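Local coordinates for extracellular solute-binding protein, family 1 (Trichodesmium erythraeum IMS101, PDB 6G7P), which binds ferric iron in the cleft between its two lobes and probably serves as the substrate-binding component of an ABC-type iron importer, at residues 57-62 and 138-143; 99-104 and 193-198; 145-150 and 304-309. All coordinates share one frame; numbering follows the deposited sequence.

Contact 1 of 3, residues 57-62 and 138-143; sequences TVDAGR and SNIYNQ. With FE (Fe (III) ion), chain C.
Ile140 slides past Asp59 in the opposite direction, its CG1 3.6 Å from Asp59 CG, while its CD1 methyl rests on Gly61. This is an interlobe contact of the two-lobed periplasmic binding protein fold: the start of helix 60-69 in one lobe meets the start of helix 140-167 in the other, beside the iron site. In one of the two conformers of Arg62, Ile140 CG2 also lies over a face of the guanidinium, displaced toward its rim and 3.8 Å from Arg62 NH2. In that conformer NH2 donates to Val58 O from above the carbonyl plane and to a water that in turn donates to Tyr141 OH, while NE forms a salt bridge with Asp37.

Asp59 is an N-cap. Its OD1 takes the N-H of Gly61 on the anti lone pair, at 2.8 Å, and is also hydrogen-bonded to Ser144 OG. The carboxylate, with CG anti to the backbone N (chi1 -155°), brings OD2 to the edge of the Tyr141 ring, in its plane and 3.3 Å from CD1. Val58 CG1 touches the same ring at CE1; the phenol oxygen, Tyr141 OH, binds the iron(III) ion at 1.9 Å.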
ATOM      1  N   THR A  57       7.979  -4.964   3.822  1.00 12.89           N
ATOM      2  CA  THR A  57       7.124  -5.374   2.716  1.00 15.51           C
ATOM      3  C   THR A  57       6.108  -4.289   2.436  1.00 15.06           C
ATOM      4  O   THR A  57       6.126  -3.234   3.098  1.00 15.55           O
ATOM      5  CB  THR A  57       6.489  -6.752   2.986  1.00 15.34           C
ATOM      6  OG1 THR A  57       5.961  -7.267   1.733  1.00 17.90           O
ATOM      7  CG2 THR A  57       5.433  -6.723   4.020  1.00 17.38           C
ATOM      8  N   VAL A  58       5.170  -4.569   1.550  1.00 13.24           N
ATOM      9  CA  VAL A  58       4.140  -3.651   1.223  1.00 13.72           C
ATOM     10  C   VAL A  58       2.778  -4.226   1.627  1.00 12.93           C
ATOM     11  O   VAL A  58       2.538  -5.442   1.495  1.00 12.96           O
ATOM     12  CB  VAL A  58       4.209  -3.445  -0.309  1.00 19.92           C
ATOM     13  CG1 VAL A  58       2.956  -2.972  -0.933  1.00 26.48           C
ATOM     14  CG2 VAL A  58       5.352  -2.518  -0.612  1.00 19.94           C
ATOM     15  N   ASP A  59       1.916  -3.324   2.101  1.00 11.77           N
ATOM     16  CA  ASP A  59       0.515  -3.520   2.462  1.00 11.88           C
ATOM     17  C   ASP A  59       0.376  -3.974   3.895  1.00 11.24           C
ATOM     18  O   ASP A  59       0.993  -4.956   4.332  1.00 12.03           O
ATOM     19  CB  ASP A  59      -0.245  -4.472   1.512  1.00 11.28           C
ATOM     20  CG  ASP A  59      -1.695  -4.187   1.516  1.00 10.83           C
ATOM     21  OD1 ASP A  59      -2.389  -4.415   2.560  1.00 11.09           O
ATOM     22  OD2 ASP A  59      -2.206  -3.608   0.523  1.00 12.11           O
ATOM     23  N   ALA A  60      -0.421  -3.246   4.677  1.00 11.66           N
ATOM     24  CA  ALA A  60      -0.704  -3.671   6.045  1.00 11.75           C
ATOM     25  C   ALA A  60      -1.262  -5.077   6.103  1.00 12.54           C
ATOM     26  O   ALA A  60      -1.082  -5.765   7.122  1.00 13.02           O
ATOM     27  CB  ALA A  60      -1.686  -2.685   6.713  1.00 12.62           C
ATOM     28  N   GLY A  61      -1.957  -5.532   5.068  1.00 11.88           N
ATOM     29  CA  GLY A  61      -2.445  -6.925   5.057  1.00 13.98           C
ATOM     30  C   GLY A  61      -1.308  -7.894   5.089  1.00 14.64           C
ATOM     31  O   GLY A  61      -1.422  -8.954   5.751  1.00 14.32           O
ATOM     32  N   ARG A  62      -0.203  -7.627   4.393  1.00 13.39           N
ATOM     33  CA  ARG A  62       0.960  -8.519   4.423  0.50 12.87           C
ATOM     34  C   ARG A  62       1.706  -8.422   5.753  1.00 14.21           C
ATOM     35  O   ARG A  62       2.223  -9.418   6.291  1.00 13.50           O
ATOM     36  CB  ARG A  62       1.931  -8.249   3.295  0.50 13.05           C
ATOM     37  CG  ARG A  62       1.474  -8.632   1.902  0.50 12.01           C
ATOM     38  CD  ARG A  62       2.696  -8.893   1.003  0.50 12.69           C
ATOM     39  NE  ARG A  62       2.347  -9.112  -0.374  0.50 12.73           N
ATOM     40  CZ  ARG A  62       2.216  -8.174  -1.320  0.50 14.08           C
ATOM     41  NH1 ARG A  62       1.882  -8.473  -2.584  0.50 13.14           N
ATOM     42  NH2 ARG A  62       2.431  -6.918  -1.036  0.50 14.14           N
ATOM     43  N   SER A 138      -7.346 -11.798  -5.903  1.00 13.40           N
ATOM     44  CA  SER A 138      -6.143 -12.353  -5.315  1.00 14.76           C
ATOM     45  C   SER A 138      -5.206 -11.289  -4.772  1.00 13.53           C
ATOM     46  O   SER A 138      -4.276 -11.596  -4.011  1.00 16.53           O
ATOM     47  CB  SER A 138      -5.368 -13.176  -6.358  1.00 16.63           C
ATOM     48  OG  SER A 138      -6.181 -14.282  -6.758  1.00 21.70           O
ATOM     49  N   ASN A 139      -5.426 -10.042  -5.179  1.00 12.53           N
ATOM     50  CA  ASN A 139      -4.480  -8.952  -4.887  1.00 12.97           C
ATOM     51  C   ASN A 139      -4.694  -8.335  -3.526  1.00 12.18           C
ATOM     52  O   ASN A 139      -5.835  -8.020  -3.167  1.00 12.11           O
ATOM     53  CB  ASN A 139      -4.601  -7.874  -5.961  1.00 13.31           C
ATOM     54  CG  ASN A 139      -3.851  -6.588  -5.608  1.00 14.84           C
ATOM     55  OD1 ASN A 139      -4.494  -5.620  -5.232  1.00 15.55           O
ATOM     56  ND2 ASN A 139      -2.577  -6.588  -5.735  1.00 14.69           N
ATOM     57  N   ILE A 140      -3.597  -8.205  -2.779  1.00 11.15           N
ATOM     58  CA  ILE A 140      -3.708  -7.722  -1.409  1.00 11.66           C
ATOM     59  C   ILE A 140      -4.262  -6.286  -1.349  1.00 11.21           C
ATOM     60  O   ILE A 140      -4.974  -5.971  -0.352  1.00 11.20           O
ATOM     61  CB  ILE A 140      -2.355  -7.836  -0.689  1.00 12.46           C
ATOM     62  CG1 ILE A 140      -2.494  -7.653   0.816  1.00 14.50           C
ATOM     63  CG2 ILE A 140      -1.327  -6.868  -1.229  1.00 13.64           C
ATOM     64  CD1 ILE A 140      -3.208  -8.740   1.511  1.00 14.95           C
ATOM     65  N   TYR A 141      -3.985  -5.436  -2.328  1.00 11.12           N
ATOM     66  CA  TYR A 141      -4.485  -4.080  -2.220  1.00 10.46           C
ATOM     67  C   TYR A 141      -6.018  -4.069  -2.227  1.00  9.88           C
ATOM     68  O   TYR A 141      -6.663  -3.325  -1.482  1.00 10.39           O
ATOM     69  CB  TYR A 141      -4.002  -3.203  -3.372  1.00 10.21           C
ATOM     70  CG  TYR A 141      -2.539  -3.267  -3.697  1.00 11.25           C
ATOM     71  CD1 TYR A 141      -1.563  -3.399  -2.722  1.00 12.39           C
ATOM     72  CD2 TYR A 141      -2.109  -3.175  -5.034  1.00 12.39           C
ATOM     73  CE1 TYR A 141      -0.214  -3.407  -3.072  1.00 12.67           C
ATOM     74  CE2 TYR A 141      -0.783  -3.182  -5.360  1.00 12.54           C
ATOM     75  CZ  TYR A 141       0.186  -3.301  -4.378  1.00 13.56           C
ATOM     76  OH  TYR A 141       1.528  -3.323  -4.716  1.00 17.91           O
ATOM     77  N   ASN A 142      -6.594  -4.900  -3.091  1.00 10.42           N
ATOM     78  CA  ASN A 142      -8.061  -5.053  -3.142  1.00  9.85           C
ATOM     79  C   ASN A 142      -8.606  -5.682  -1.864  1.00 10.43           C
ATOM     80  O   ASN A 142      -9.645  -5.268  -1.381  1.00 11.48           O
ATOM     81  CB  ASN A 142      -8.458  -5.879  -4.350  1.00 10.84           C
ATOM     82  CG  ASN A 142      -8.323  -5.114  -5.651  1.00 12.24           C
ATOM     83  OD1 ASN A 142      -8.324  -3.851  -5.712  1.00 12.01           O
ATOM     84  ND2 ASN A 142      -8.365  -5.897  -6.771  1.00 12.95           N
ATOM     85  N   GLN A 143      -7.945  -6.732  -1.392  1.00  9.86           N
ATOM     86  CA  GLN A 143      -8.354  -7.364  -0.163  1.00 10.25           C
ATOM     87  C   GLN A 143      -8.393  -6.376   1.001  1.00  9.87           C
ATOM     88  O   GLN A 143      -9.386  -6.331   1.735  1.00 10.83           O
ATOM     89  CB  GLN A 143      -7.447  -8.572   0.170  1.00 11.36           C
ATOM     90  CG  GLN A 143      -7.594  -9.685  -0.849  1.00 11.50           C
ATOM     91  CD  GLN A 143      -6.615 -10.812  -0.660  1.00 13.91           C
ATOM     92  OE1 GLN A 143      -5.743 -10.793   0.205  1.00 14.61           O
ATOM     93  NE2 GLN A 143      -6.659 -11.757  -1.578  1.00 14.83           N
TER
HETATM   94 FE    FE C 401       2.552  -2.044  -5.683  1.00 14.63          FE
HETATM   95  O   HOH W   1       2.398  -5.553  -3.623  1.00 24.85           O
HETATM   96  O   HOH W   2       4.120  -1.591  -4.398  1.00 20.40           O
HETATM   97  O   HOH W   3       3.890  -3.658  -6.184  1.00 27.55           O
HETATM   98  O   HOH W   4       4.548  -1.596  -6.893  1.00 36.19           O

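Contact 2 of 3, residues 99-104 and 193-198; sequences SKRARV and LANSYY. With FE (Fe (III) ion), chain C.
Arg101 meets Tyr197 with its guanidinium: Tyr197 CE2 lies over the centre of one face of that group, 3.3 Å from Arg101 CZ. The planes are 43° apart, so this is an oblique overlap and not a flat stack. Bends at chi2 (-92°) and chi3 (-58°) fold the arginine chain back to this position.

The tightly packed part is the antiparallel pairing of strands 96-108 and 191-195. Val104 and Ala194 form a hydrogen-bonded pair, with the Val104 N to Ala194 O bond nearly straight at 3.0 Å; Arg103 and Asn195 are the neighbouring non-hydrogen-bonded pair. Where the second strand turns into helix 196-204, Ser196 extends the hydrogen bonding beyond the strand pair: its N donates to Ala102 O, and its OG accepts from Ala102 N at 3.2 Å. Arg103 reaches Asn195 OD1 through a weak NH1 bond, 2.9 Å long, with the two flat groups almost perpendicular; Asn142 accepts from NH2 of the same guanidinium, and Asp177 forms a salt bridge with NH1.

The looser side faces the metal and its three waters. Tyr197 OH and Tyr198 OH each bind the iron(III) ion at 2.0 Å, Tyr141 adds a third phenol, and the waters complete six ligands. One of them accepts from Arg101 NH1 at 2.9 Å, and the same NH1 forms a salt bridge with Glu270. A leucine in place of Arg101 would probably leave Glu270 without this salt-bridge mate and the iron-bound water without this donor.

Asn195 ND2 donates to Tyr197 OH, which lies in the plane of the amide, at 3.1 Å. Together with the metal and the nearby arginine, that bond would be expected to stabilise the phenolate form of Tyr197, a hard oxygen ligand suited to iron(III).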
ATOM      1  N   SER A  99       6.224   4.494   4.362  1.00 11.04           N
ATOM      2  CA  SER A  99       5.683   5.349   3.292  1.00 11.95           C
ATOM      3  C   SER A  99       4.235   4.957   3.105  1.00 12.34           C
ATOM      4  O   SER A  99       3.796   3.896   3.548  1.00 11.86           O
ATOM      5  CB  SER A  99       6.456   5.257   1.965  1.00 12.96           C
ATOM      6  OG  SER A  99       6.361   3.967   1.342  1.00 12.96           O
ATOM      7  N   LYS A 100       3.489   5.803   2.420  1.00 11.75           N
ATOM      8  CA  LYS A 100       2.035   5.698   2.305  1.00 13.14           C
ATOM      9  C   LYS A 100       1.607   5.744   0.859  1.00 11.84           C
ATOM     10  O   LYS A 100       2.134   6.534   0.058  1.00 11.65           O
ATOM     11  CB  LYS A 100       1.461   6.941   3.063  1.00 14.76           C
ATOM     12  CG  LYS A 100      -0.016   7.169   3.006  1.00 19.10           C
ATOM     13  CD  LYS A 100      -0.349   8.297   4.009  1.00 17.36           C
ATOM     14  CE  LYS A 100       0.165   9.682   3.555  1.00 19.85           C
ATOM     15  NZ  LYS A 100      -0.415  10.702   4.484  1.00 17.02           N
ATOM     16  N   ARG A 101       0.606   4.910   0.534  1.00 10.81           N
ATOM     17  CA  ARG A 101      -0.052   4.907  -0.781  1.00 11.56           C
ATOM     18  C   ARG A 101      -1.528   5.094  -0.569  1.00 10.66           C
ATOM     19  O   ARG A 101      -2.063   4.807   0.487  1.00 11.18           O
ATOM     20  CB  ARG A 101       0.266   3.646  -1.567  1.00 11.93           C
ATOM     21  CG  ARG A 101      -0.138   2.295  -0.877  1.00 10.90           C
ATOM     22  CD  ARG A 101       0.955   1.617   0.005  1.00 11.02           C
ATOM     23  NE  ARG A 101       2.192   1.321  -0.762  1.00 11.06           N
ATOM     24  CZ  ARG A 101       2.334   0.347  -1.616  1.00 12.33           C
ATOM     25  NH1 ARG A 101       3.489   0.195  -2.265  1.00 12.57           N
ATOM     26  NH2 ARG A 101       1.373  -0.493  -1.849  1.00 12.23           N
ATOM     27  N   ALA A 102      -2.220   5.576  -1.566  1.00 10.62           N
ATOM     28  CA  ALA A 102      -3.700   5.674  -1.528  1.00 11.44           C
ATOM     29  C   ALA A 102      -4.306   4.807  -2.615  1.00 10.02           C
ATOM     30  O   ALA A 102      -3.779   4.768  -3.716  1.00 11.34           O
ATOM     31  CB  ALA A 102      -4.076   7.128  -1.717  1.00 12.39           C
ATOM     32  N   ARG A 103      -5.404   4.145  -2.327  1.00 10.03           N
ATOM     33  CA  ARG A 103      -6.131   3.338  -3.343  1.00 10.48           C
ATOM     34  C   ARG A 103      -7.259   4.239  -3.832  1.00 10.93           C
ATOM     35  O   ARG A 103      -8.200   4.557  -3.106  1.00 11.31           O
ATOM     36  CB  ARG A 103      -6.573   1.963  -2.829  1.00 10.41           C
ATOM     37  CG  ARG A 103      -6.945   1.041  -3.958  1.00 11.38           C
ATOM     38  CD  ARG A 103      -6.687  -0.428  -3.613  1.00 11.40           C
ATOM     39  NE  ARG A 103      -6.819  -1.344  -4.720  1.00 11.31           N
ATOM     40  CZ  ARG A 103      -5.931  -1.462  -5.725  1.00 10.75           C
ATOM     41  NH1 ARG A 103      -4.830  -0.756  -5.704  1.00 10.73           N
ATOM     42  NH2 ARG A 103      -6.124  -2.337  -6.693  1.00 12.01           N
ATOM     43  N   VAL A 104      -7.124   4.687  -5.080  1.00 10.14           N
ATOM     44  CA  VAL A 104      -7.871   5.825  -5.612  1.00 10.25           C
ATOM     45  C   VAL A 104      -8.649   5.434  -6.816  1.00 10.95           C
ATOM     46  O   VAL A 104      -8.471   4.335  -7.391  1.00 11.04           O
ATOM     47  CB  VAL A 104      -6.930   6.973  -5.927  1.00 11.41           C
ATOM     48  CG1 VAL A 104      -6.179   7.406  -4.712  1.00 12.32           C
ATOM     49  CG2 VAL A 104      -5.968   6.605  -7.049  1.00 12.03           C
ATOM     50  N   LEU A 193      -9.833   1.216 -10.125  1.00 11.18           N
ATOM     51  CA  LEU A 193      -9.152   1.384  -8.850  1.00 12.28           C
ATOM     52  C   LEU A 193      -7.730   0.972  -8.958  1.00 11.72           C
ATOM     53  O   LEU A 193      -7.401  -0.059  -9.546  1.00 11.64           O
ATOM     54  CB  LEU A 193      -9.790   0.628  -7.688  1.00 13.30           C
ATOM     55  CG  LEU A 193     -11.227   0.984  -7.310  1.00 14.93           C
ATOM     56  CD1 LEU A 193     -11.752   0.227  -6.087  1.00 18.32           C
ATOM     57  CD2 LEU A 193     -11.432   2.491  -7.098  1.00 18.82           C
ATOM     58  N   ALA A 194      -6.811   1.770  -8.428  1.00 10.43           N
ATOM     59  CA  ALA A 194      -5.391   1.452  -8.448  1.00 10.66           C
ATOM     60  C   ALA A 194      -4.712   2.263  -7.362  1.00 10.37           C
ATOM     61  O   ALA A 194      -5.265   3.294  -6.899  1.00 10.87           O
ATOM     62  CB  ALA A 194      -4.756   1.695  -9.801  1.00 11.65           C
ATOM     63  N   ASN A 195      -3.475   1.953  -7.034  1.00 10.98           N
ATOM     64  CA  ASN A 195      -2.713   2.727  -6.096  1.00 10.47           C
ATOM     65  C   ASN A 195      -2.163   3.963  -6.800  1.00 10.89           C
ATOM     66  O   ASN A 195      -1.705   3.933  -7.940  1.00 11.35           O
ATOM     67  CB  ASN A 195      -1.594   1.918  -5.435  1.00 10.23           C
ATOM     68  CG  ASN A 195      -2.098   0.863  -4.468  1.00 11.21           C
ATOM     69  OD1 ASN A 195      -3.249   0.943  -3.992  1.00 11.07           O
ATOM     70  ND2 ASN A 195      -1.238  -0.099  -4.161  1.00 12.13           N
ATOM     71  N   SER A 196      -2.093   5.048  -6.014  1.00 11.32           N
ATOM     72  CA  SER A 196      -1.686   6.332  -6.455  1.00 11.19           C
ATOM     73  C   SER A 196      -0.318   6.330  -7.179  1.00 11.21           C
ATOM     74  O   SER A 196      -0.145   6.999  -8.225  1.00 12.41           O
ATOM     75  CB  SER A 196      -1.672   7.269  -5.255  1.00 10.57           C
ATOM     76  OG  SER A 196      -0.858   6.731  -4.171  1.00 12.31           O
ATOM     77  N   TYR A 197       0.653   5.618  -6.621  1.00 11.79           N
ATOM     78  CA  TYR A 197       2.013   5.648  -7.169  1.00 11.74           C
ATOM     79  C   TYR A 197       2.143   5.057  -8.563  1.00 12.60           C
ATOM     80  O   TYR A 197       3.095   5.350  -9.252  1.00 14.23           O
ATOM     81  CB  TYR A 197       3.006   4.992  -6.186  1.00 13.00           C
ATOM     82  CG  TYR A 197       2.696   3.565  -5.871  1.00 11.74           C
ATOM     83  CD1 TYR A 197       3.118   2.543  -6.664  1.00 12.18           C
ATOM     84  CD2 TYR A 197       1.950   3.217  -4.740  1.00 11.87           C
ATOM     85  CE1 TYR A 197       2.831   1.224  -6.324  1.00 12.00           C
ATOM     86  CE2 TYR A 197       1.596   1.931  -4.442  1.00 11.71           C
ATOM     87  CZ  TYR A 197       2.040   0.913  -5.251  1.00 12.72           C
ATOM     88  OH  TYR A 197       1.689  -0.385  -5.002  1.00 13.01           O
ATOM     89  N   TYR A 198       1.201   4.208  -8.991  1.00 11.98           N
ATOM     90  CA  TYR A 198       1.293   3.657 -10.359  1.00 12.36           C
ATOM     91  C   TYR A 198       1.016   4.735 -11.404  1.00 13.48           C
ATOM     92  O   TYR A 198       1.565   4.661 -12.504  1.00 13.58           O
ATOM     93  CB  TYR A 198       0.325   2.475 -10.522  1.00 11.98           C
ATOM     94  CG  TYR A 198       0.737   1.240  -9.757  1.00 11.85           C
ATOM     95  CD1 TYR A 198       1.910   0.580 -10.027  1.00 12.31           C
ATOM     96  CD2 TYR A 198      -0.024   0.758  -8.706  1.00 13.28           C
ATOM     97  CE1 TYR A 198       2.269  -0.519  -9.296  1.00 13.03           C
ATOM     98  CE2 TYR A 198       0.324  -0.339  -7.990  1.00 13.04           C
ATOM     99  CZ  TYR A 198       1.482  -0.985  -8.309  1.00 14.31           C
ATOM    100  OH  TYR A 198       1.887  -2.052  -7.563  1.00 15.54           O
TER
HETATM  101 FE    FE C 401       2.552  -2.044  -5.683  1.00 14.63          FE
HETATM  102  O   HOH W   2       4.120  -1.591  -4.398  1.00 20.40           O
HETATM  103  O   HOH W   3       3.890  -3.658  -6.184  1.00 27.55           O
HETATM  104  O   HOH W   4       4.548  -1.596  -6.893  1.00 36.19           O

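Contact 3 of 3, residues 145-150 and 304-309; sequences LIASLI and ADAIKL
Helix segments 145-150 and 304-309 cross almost at right angles, at 96°, with their axes only 8.3 Å apart at closest approach. The contact lies in one lobe of the periplasmic binding protein fold, where helix 303-312, close to the C-terminus, packs across the long helix 140-167. No hydrogen bond links the two segments; the junction is apolar helix-helix packing.

Small side chains permit the close crossing. At its middle, the CA atoms of Ala147 and Ala306 are 5.1 Å apart, and the Ala306 methyl points at the other helix, where it nearly touches backbone as well as side chain: Ala306 CB sits 3.8 Å from Ala147 N and 3.6 Å from Ile146 CG2. That branch of Ile146 is the one turned anti to its own backbone N, while its CG1 arm leads away from the contact.

One turn further on, Ile150 reaches across with a nearly extended side chain (chi2 164°), whose end lies along the first turn of the opposite segment beside Asp305 and Ala306. Leu309, one turn after Ala306, slides past Ile150 in the opposite direction and brings its CD2 methyl to 3.9 Å from Ile150 CG1. The same CD2 lies 4.2 Å from Ile146 CG2, so a single leucine methyl touches both isoleucines. At the far tip of Ile150, CD1 rests 3.6 Å from the backbone N of Ala306.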
ATOM      1  N   LEU A 145      -8.696  -3.020   0.755  1.00  9.47           N
ATOM      2  CA  LEU A 145      -9.786  -2.078   0.583  1.00 10.18           C
ATOM      3  C   LEU A 145     -11.134  -2.700   0.965  1.00 10.18           C
ATOM      4  O   LEU A 145     -11.974  -2.108   1.652  1.00 10.16           O
ATOM      5  CB  LEU A 145      -9.805  -1.577  -0.850  1.00 10.13           C
ATOM      6  CG  LEU A 145     -10.944  -0.653  -1.244  1.00 11.01           C
ATOM      7  CD1 LEU A 145     -10.939   0.676  -0.441  1.00 12.30           C
ATOM      8  CD2 LEU A 145     -10.914  -0.345  -2.722  1.00 13.23           C
ATOM      9  N   ILE A 146     -11.395  -3.911   0.513  1.00 10.30           N
ATOM     10  CA  ILE A 146     -12.645  -4.559   0.854  1.00 10.83           C
ATOM     11  C   ILE A 146     -12.735  -4.855   2.362  1.00 10.05           C
ATOM     12  O   ILE A 146     -13.802  -4.657   2.954  1.00 10.35           O
ATOM     13  CB  ILE A 146     -12.882  -5.799  -0.056  1.00 11.34           C
ATOM     14  CG1 ILE A 146     -13.439  -5.407  -1.437  1.00 14.40           C
ATOM     15  CG2 ILE A 146     -13.897  -6.738   0.577  1.00 12.32           C
ATOM     16  CD1 ILE A 146     -12.906  -4.234  -2.169  1.00 15.53           C
ATOM     17  N   ALA A 147     -11.642  -5.187   2.985  1.00 10.62           N
ATOM     18  CA  ALA A 147     -11.638  -5.317   4.457  1.00  9.88           C
ATOM     19  C   ALA A 147     -12.090  -4.021   5.116  1.00 11.26           C
ATOM     20  O   ALA A 147     -12.877  -4.058   6.054  1.00 11.10           O
ATOM     21  CB  ALA A 147     -10.276  -5.696   4.947  1.00 10.89           C
ATOM     22  N   SER A 148     -11.600  -2.903   4.608  1.00 10.07           N
ATOM     23  CA  SER A 148     -12.019  -1.602   5.142  1.00 11.55           C
ATOM     24  C   SER A 148     -13.503  -1.381   5.024  1.00 11.14           C
ATOM     25  O   SER A 148     -14.141  -0.844   5.948  1.00 11.98           O
ATOM     26  CB  SER A 148     -11.231  -0.453   4.539  1.00 12.04           C
ATOM     27  OG  SER A 148     -11.682   0.053   3.334  1.00 12.22           O
ATOM     28  N   LEU A 149     -14.079  -1.802   3.896  1.00 10.31           N
ATOM     29  CA  LEU A 149     -15.519  -1.669   3.664  1.00 10.09           C
ATOM     30  C   LEU A 149     -16.333  -2.582   4.566  1.00 10.85           C
ATOM     31  O   LEU A 149     -17.418  -2.202   5.036  1.00 12.03           O
ATOM     32  CB  LEU A 149     -15.841  -1.854   2.180  1.00 10.78           C
ATOM     33  CG  LEU A 149     -15.231  -0.778   1.278  1.00 12.24           C
ATOM     34  CD1 LEU A 149     -15.368  -1.163  -0.173  1.00 13.62           C
ATOM     35  CD2 LEU A 149     -15.891   0.571   1.503  1.00 13.02           C
ATOM     36  N   ILE A 150     -15.825  -3.784   4.823  1.00 11.21           N
ATOM     37  CA  ILE A 150     -16.492  -4.669   5.763  1.00 11.37           C
ATOM     38  C   ILE A 150     -16.461  -4.071   7.190  1.00 11.37           C
ATOM     39  O   ILE A 150     -17.444  -4.129   7.963  1.00 13.11           O
ATOM     40  CB  ILE A 150     -15.883  -6.088   5.746  1.00 11.93           C
ATOM     41  CG1 ILE A 150     -16.147  -6.733   4.419  1.00 12.36           C
ATOM     42  CG2 ILE A 150     -16.452  -6.930   6.877  1.00 12.84           C
ATOM     43  CD1 ILE A 150     -15.295  -7.928   4.134  1.00 12.74           C
ATOM     44  N   ALA A 304      -9.363 -12.217   5.777  1.00 13.32           N
ATOM     45  CA  ALA A 304     -10.096 -13.446   5.419  1.00 14.06           C
ATOM     46  C   ALA A 304     -11.547 -13.168   5.126  1.00 13.50           C
ATOM     47  O   ALA A 304     -12.122 -13.802   4.196  1.00 13.89           O
ATOM     48  CB  ALA A 304      -9.961 -14.460   6.521  1.00 16.00           C
ATOM     49  N   ASP A 305     -12.161 -12.219   5.830  1.00 12.24           N
ATOM     50  CA  ASP A 305     -13.519 -11.816   5.573  1.00 12.71           C
ATOM     51  C   ASP A 305     -13.655 -11.244   4.157  1.00 11.20           C
ATOM     52  O   ASP A 305     -14.645 -11.476   3.454  1.00 12.33           O
ATOM     53  CB  ASP A 305     -13.990 -10.822   6.668  1.00 14.19           C
ATOM     54  CG  ASP A 305     -13.672 -11.444   8.051  1.00 21.04           C
ATOM     55  OD1 ASP A 305     -14.647 -12.087   8.486  1.00 25.54           O
ATOM     56  OD2 ASP A 305     -12.435 -11.436   8.502  1.00 25.16           O
ATOM     57  N   ALA A 306     -12.672 -10.423   3.767  1.00 11.72           N
ATOM     58  CA  ALA A 306     -12.660  -9.862   2.441  1.00 11.39           C
ATOM     59  C   ALA A 306     -12.571 -10.927   1.347  1.00 11.91           C
ATOM     60  O   ALA A 306     -13.315 -10.889   0.348  1.00 11.78           O
ATOM     61  CB  ALA A 306     -11.500  -8.873   2.293  1.00 11.91           C
ATOM     62  N   ILE A 307     -11.707 -11.915   1.572  1.00 11.44           N
ATOM     63  CA  ILE A 307     -11.590 -13.060   0.616  1.00 12.13           C
ATOM     64  C   ILE A 307     -12.916 -13.785   0.520  1.00 10.97           C
ATOM     65  O   ILE A 307     -13.381 -14.122  -0.591  1.00 12.74           O
ATOM     66  CB  ILE A 307     -10.430 -13.986   1.072  1.00 12.87           C
ATOM     67  CG1 ILE A 307      -9.094 -13.322   0.882  1.00 13.91           C
ATOM     68  CG2 ILE A 307     -10.512 -15.323   0.331  1.00 14.31           C
ATOM     69  CD1 ILE A 307      -7.874 -14.055   1.440  1.00 16.45           C
ATOM     70  N   LYS A 308     -13.548 -14.022   1.678  1.00 11.42           N
ATOM     71  CA  LYS A 308     -14.878 -14.723   1.673  1.00 12.14           C
ATOM     72  C   LYS A 308     -15.917 -13.901   0.920  1.00 12.67           C
ATOM     73  O   LYS A 308     -16.700 -14.413   0.087  1.00 13.56           O
ATOM     74  CB  LYS A 308     -15.298 -14.936   3.104  1.00 14.35           C
ATOM     75  CG  LYS A 308     -16.666 -15.593   3.287  1.00 15.56           C
ATOM     76  CD  LYS A 308     -16.928 -16.092   4.725  1.00 19.78           C
ATOM     77  CE  LYS A 308     -17.073 -15.080   5.793  1.00 30.37           C
ATOM     78  NZ  LYS A 308     -17.155 -15.865   7.083  1.00 33.59           N
ATOM     79  N   LEU A 309     -15.960 -12.597   1.160  1.00 12.47           N
ATOM     80  CA  LEU A 309     -16.923 -11.747   0.448  1.00 12.54           C
ATOM     81  C   LEU A 309     -16.686 -11.727  -1.040  1.00 12.10           C
ATOM     82  O   LEU A 309     -17.639 -11.863  -1.846  1.00 12.04           O
ATOM     83  CB  LEU A 309     -16.895 -10.320   1.056  1.00 13.06           C
ATOM     84  CG  LEU A 309     -17.827  -9.297   0.373  1.00 15.41           C
ATOM     85  CD1 LEU A 309     -19.277  -9.754   0.434  1.00 22.70           C
ATOM     86  CD2 LEU A 309     -17.836  -7.953   1.070  1.00 15.08           C
TER

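How the contacts relate
Contacts 1 and 2 have centres about 12 Å apart and meet at the iron(III) ion, to which contact 1 supplies one tyrosine and contact 2 two. Their segments alternate along the chain, and the two are packed together where Val58 touches Arg101 and Tyr141 touches Asn195. Contact 3 lies further along helix 140-167, about 11 Å from contact 1 between centres, and comes after it in sequence; Leu145 of contact 3 also packs on Leu193 of contact 2. Helix 140-167 thus presents its N-terminal turn to the metal cleft while its next turns are packed against helix 303-312, and contacts 1 and 2 both reach the same sheet, through strands 54-58 and 96-108.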